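Local coordinates for DotU family type IV/VI secretion system protein (Acinetobacter baumannii, PDB 6Y4R) that probably serves, as the cytoplasmic domain of the TssL component, in building the membrane-anchored part of the type VI secretion system, at residues A121-H126 with D154-L159. Residues are numbered along the deposited sequence; the frame is centred on the assembly and turned at random.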
ATOM      1  N   ALA A 121      -8.342   8.949   0.516  1.00 45.78           N
ATOM      2  CA  ALA A 121      -7.851   7.751  -0.159  1.00 40.69           C
ATOM      3  C   ALA A 121      -6.659   8.067  -1.053  1.00 36.79           C
ATOM      4  O   ALA A 121      -5.688   7.304  -1.096  1.00 36.76           O
ATOM      5  CB  ALA A 121      -8.965   7.118  -0.998  1.00 26.05           C
ATOM      6  N   LEU A 122      -6.687   9.214  -1.734  1.00 38.59           N
ATOM      7  CA  LEU A 122      -5.653   9.483  -2.730  1.00 37.08           C
ATOM      8  C   LEU A 122      -4.320   9.810  -2.074  1.00 33.26           C
ATOM      9  O   LEU A 122      -3.267   9.518  -2.649  1.00 42.75           O
ATOM     10  CB  LEU A 122      -6.124  10.576  -3.702  1.00 35.98           C
ATOM     11  CG  LEU A 122      -5.169  11.210  -4.715  1.00 26.19           C
ATOM     12  CD1 LEU A 122      -4.936  10.235  -5.857  1.00 25.80           C
ATOM     13  CD2 LEU A 122      -5.788  12.470  -5.250  1.00 27.09           C
ATOM     14  N   GLU A 123      -4.344  10.370  -0.862  1.00 32.12           N
ATOM     15  CA  GLU A 123      -3.116  10.588  -0.097  1.00 30.28           C
ATOM     16  C   GLU A 123      -2.414   9.274   0.249  1.00 27.25           C
ATOM     17  O   GLU A 123      -1.180   9.223   0.323  1.00 27.01           O
ATOM     18  CB  GLU A 123      -3.449  11.342   1.185  1.00 38.01           C
ATOM     19  CG  GLU A 123      -3.335  12.854   1.118  1.00 46.56           C
ATOM     20  CD  GLU A 123      -4.188  13.535   2.178  1.00 50.80           C
ATOM     21  OE1 GLU A 123      -4.933  12.810   2.863  1.00 60.31           O
ATOM     22  OE2 GLU A 123      -4.039  14.764   2.417  1.00 38.93           O
ATOM     23  N   VAL A 124      -3.191   8.213   0.500  1.00 30.84           N
ATOM     24  CA  VAL A 124      -2.645   6.875   0.745  1.00 33.95           C
ATOM     25  C   VAL A 124      -1.997   6.313  -0.523  1.00 33.55           C
ATOM     26  O   VAL A 124      -0.882   5.775  -0.478  1.00 30.58           O
ATOM     27  CB  VAL A 124      -3.746   5.938   1.300  1.00 32.59           C
ATOM     28  CG1 VAL A 124      -3.304   4.487   1.290  1.00 26.01           C
ATOM     29  CG2 VAL A 124      -4.139   6.337   2.721  1.00 24.76           C
ATOM     30  N   PHE A 125      -2.691   6.404  -1.670  1.00 26.97           N
ATOM     31  CA  PHE A 125      -2.112   5.851  -2.894  1.00 25.64           C
ATOM     32  C   PHE A 125      -0.839   6.575  -3.303  1.00 30.18           C
ATOM     33  O   PHE A 125       0.072   5.944  -3.850  1.00 33.55           O
ATOM     34  CB  PHE A 125      -3.103   5.898  -4.049  1.00 25.29           C
ATOM     35  CG  PHE A 125      -4.026   4.710  -4.117  1.00 26.98           C
ATOM     36  CD1 PHE A 125      -4.950   4.471  -3.123  1.00 29.99           C
ATOM     37  CD2 PHE A 125      -3.959   3.820  -5.185  1.00 28.16           C
ATOM     38  CE1 PHE A 125      -5.802   3.376  -3.205  1.00 30.59           C
ATOM     39  CE2 PHE A 125      -4.795   2.730  -5.252  1.00 23.13           C
ATOM     40  CZ  PHE A 125      -5.718   2.514  -4.267  1.00 23.20           C
ATOM     41  N   HIS A 126      -0.761   7.893  -3.064  1.00 32.65           N
ATOM     42  CA  HIS A 126       0.475   8.638  -3.311  1.00 31.35           C
ATOM     43  C   HIS A 126       1.588   8.191  -2.372  1.00 32.37           C
ATOM     44  O   HIS A 126       2.736   8.011  -2.798  1.00 40.15           O
ATOM     45  CB  HIS A 126       0.207  10.139  -3.155  1.00 30.13           C
ATOM     46  CG  HIS A 126       1.430  11.004  -3.227  1.00 27.91           C
ATOM     47  ND1 HIS A 126       1.939  11.656  -2.126  1.00 29.19           N
ATOM     48  CD2 HIS A 126       2.216  11.363  -4.272  1.00 30.71           C
ATOM     49  CE1 HIS A 126       2.998  12.366  -2.487  1.00 31.93           C
ATOM     50  NE2 HIS A 126       3.191  12.202  -3.783  1.00 27.64           N
ATOM     51  N   ASP A 154       1.474  16.854  -6.845  1.00 45.92           N
ATOM     52  CA  ASP A 154       1.091  18.230  -7.145  1.00 38.77           C
ATOM     53  C   ASP A 154      -0.404  18.433  -6.976  1.00 31.97           C
ATOM     54  O   ASP A 154      -0.838  19.468  -6.455  1.00 37.65           O
ATOM     55  CB  ASP A 154       1.453  18.597  -8.592  1.00 43.24           C
ATOM     56  CG  ASP A 154       2.956  18.730  -8.834  1.00 54.37           C
ATOM     57  OD1 ASP A 154       3.701  19.103  -7.896  1.00 52.39           O
ATOM     58  OD2 ASP A 154       3.385  18.499  -9.993  1.00 59.32           O
ATOM     59  N   GLU A 155      -1.207  17.461  -7.433  1.00 40.10           N
ATOM     60  CA  GLU A 155      -2.665  17.569  -7.334  1.00 33.52           C
ATOM     61  C   GLU A 155      -3.117  17.563  -5.884  1.00 32.21           C
ATOM     62  O   GLU A 155      -4.063  18.267  -5.520  1.00 38.89           O
ATOM     63  CB  GLU A 155      -3.338  16.450  -8.124  1.00 30.20           C
ATOM     64  CG  GLU A 155      -3.274  16.710  -9.590  1.00 30.96           C
ATOM     65  CD  GLU A 155      -3.013  15.468 -10.404  1.00 35.27           C
ATOM     66  OE1 GLU A 155      -3.442  14.349 -10.005  1.00 29.49           O
ATOM     67  OE2 GLU A 155      -2.323  15.629 -11.434  1.00 36.02           O
ATOM     68  N   ILE A 156      -2.459  16.776  -5.043  1.00 29.87           N
ATOM     69  CA  ILE A 156      -2.781  16.806  -3.626  1.00 29.84           C
ATOM     70  C   ILE A 156      -2.424  18.161  -3.030  1.00 41.87           C
ATOM     71  O   ILE A 156      -3.200  18.731  -2.255  1.00 45.08           O
ATOM     72  CB  ILE A 156      -2.090  15.647  -2.897  1.00 38.40           C
ATOM     73  CG1 ILE A 156      -2.641  14.321  -3.443  1.00 27.88           C
ATOM     74  CG2 ILE A 156      -2.348  15.777  -1.408  1.00 31.09           C
ATOM     75  CD1 ILE A 156      -2.008  13.110  -2.835  1.00 27.02           C
ATOM     76  N   ASP A 157      -1.250  18.708  -3.385  1.00 39.26           N
ATOM     77  CA  ASP A 157      -0.915  20.068  -2.954  1.00 41.29           C
ATOM     78  C   ASP A 157      -1.948  21.070  -3.454  1.00 39.44           C
ATOM     79  O   ASP A 157      -2.302  22.015  -2.741  1.00 41.24           O
ATOM     80  CB  ASP A 157       0.456  20.510  -3.481  1.00 50.25           C
ATOM     81  CG  ASP A 157       1.626  19.875  -2.760  1.00 64.05           C
ATOM     82  OD1 ASP A 157       1.488  19.456  -1.583  1.00 71.31           O
ATOM     83  OD2 ASP A 157       2.719  19.848  -3.372  1.00 67.84           O
ATOM     84  N   TYR A 158      -2.440  20.876  -4.685  1.00 35.07           N
ATOM     85  CA  TYR A 158      -3.421  21.787  -5.275  1.00 37.70           C
ATOM     86  C   TYR A 158      -4.779  21.696  -4.590  1.00 48.18           C
ATOM     87  O   TYR A 158      -5.467  22.713  -4.435  1.00 57.95           O
ATOM     88  CB  TYR A 158      -3.551  21.511  -6.779  1.00 35.97           C
ATOM     89  CG  TYR A 158      -4.649  22.280  -7.507  1.00 43.49           C
ATOM     90  CD1 TYR A 158      -4.356  23.371  -8.302  1.00 47.65           C
ATOM     91  CD2 TYR A 158      -5.983  21.905  -7.406  1.00 44.07           C
ATOM     92  CE1 TYR A 158      -5.369  24.070  -8.974  1.00 46.20           C
ATOM     93  CE2 TYR A 158      -6.990  22.592  -8.070  1.00 38.76           C
ATOM     94  CZ  TYR A 158      -6.682  23.668  -8.851  1.00 41.26           C
ATOM     95  OH  TYR A 158      -7.705  24.341  -9.502  1.00 44.90           O
ATOM     96  N   LEU A 159      -5.195  20.490  -4.197  1.00 50.17           N
ATOM     97  CA  LEU A 159      -6.518  20.313  -3.615  1.00 54.54           C
ATOM     98  C   LEU A 159      -6.627  20.900  -2.216  1.00 63.20           C
ATOM     99  O   LEU A 159      -7.742  20.995  -1.693  1.00 69.55           O
ATOM    100  CB  LEU A 159      -6.900  18.826  -3.605  1.00 47.05           C
ATOM    101  CG  LEU A 159      -7.103  18.241  -5.000  1.00 37.32           C
ATOM    102  CD1 LEU A 159      -7.047  16.713  -4.975  1.00 30.23           C
ATOM    103  CD2 LEU A 159      -8.416  18.761  -5.543  1.00 32.21           C
TER
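Ile156 projects from helix 143-159 onto Leu122, Glu123 and His126 of helix 119-130, and it takes part in every contact except that of Leu122 with Leu159. Its CG1 branch lies anti to the carbonyl carbon (chi1 -63°) and continues extended through chi2 of 178°, which carries CD1 up to the opposite backbone. There the methyl lies 3.9 Å from Glu123 CA and 3.8 Å from Leu122 O, an oxygen already used by the helical bond from His126 N. CD1 also meets His126 CB at 3.7 Å and lies oblique to the imidazole. Leu122 and Ile156 lie alongside each other, pointing in opposite directions, with Leu122 CD2 4.1 Å from Ile156 CG1 and, more loosely, 4.4 Å from Leu159 CD1. The other branch, Ile156 CG2, touches the aliphatic part of Glu123, 4.0 Å from CG, while the carboxylate extends beyond toward a weak, long ion pair with Lys160. Leu122 also packs on Leu108, and Glu155 forms a salt bridge with Arg112, tying both helices to helix 100-114. The segment axes approach to 10.7 Å, their N-to-C directions at 150°: a nearly antiparallel helix pair meeting through mainly aliphatic contacts within the all-helical cytoplasmic domain of this DotU-family protein.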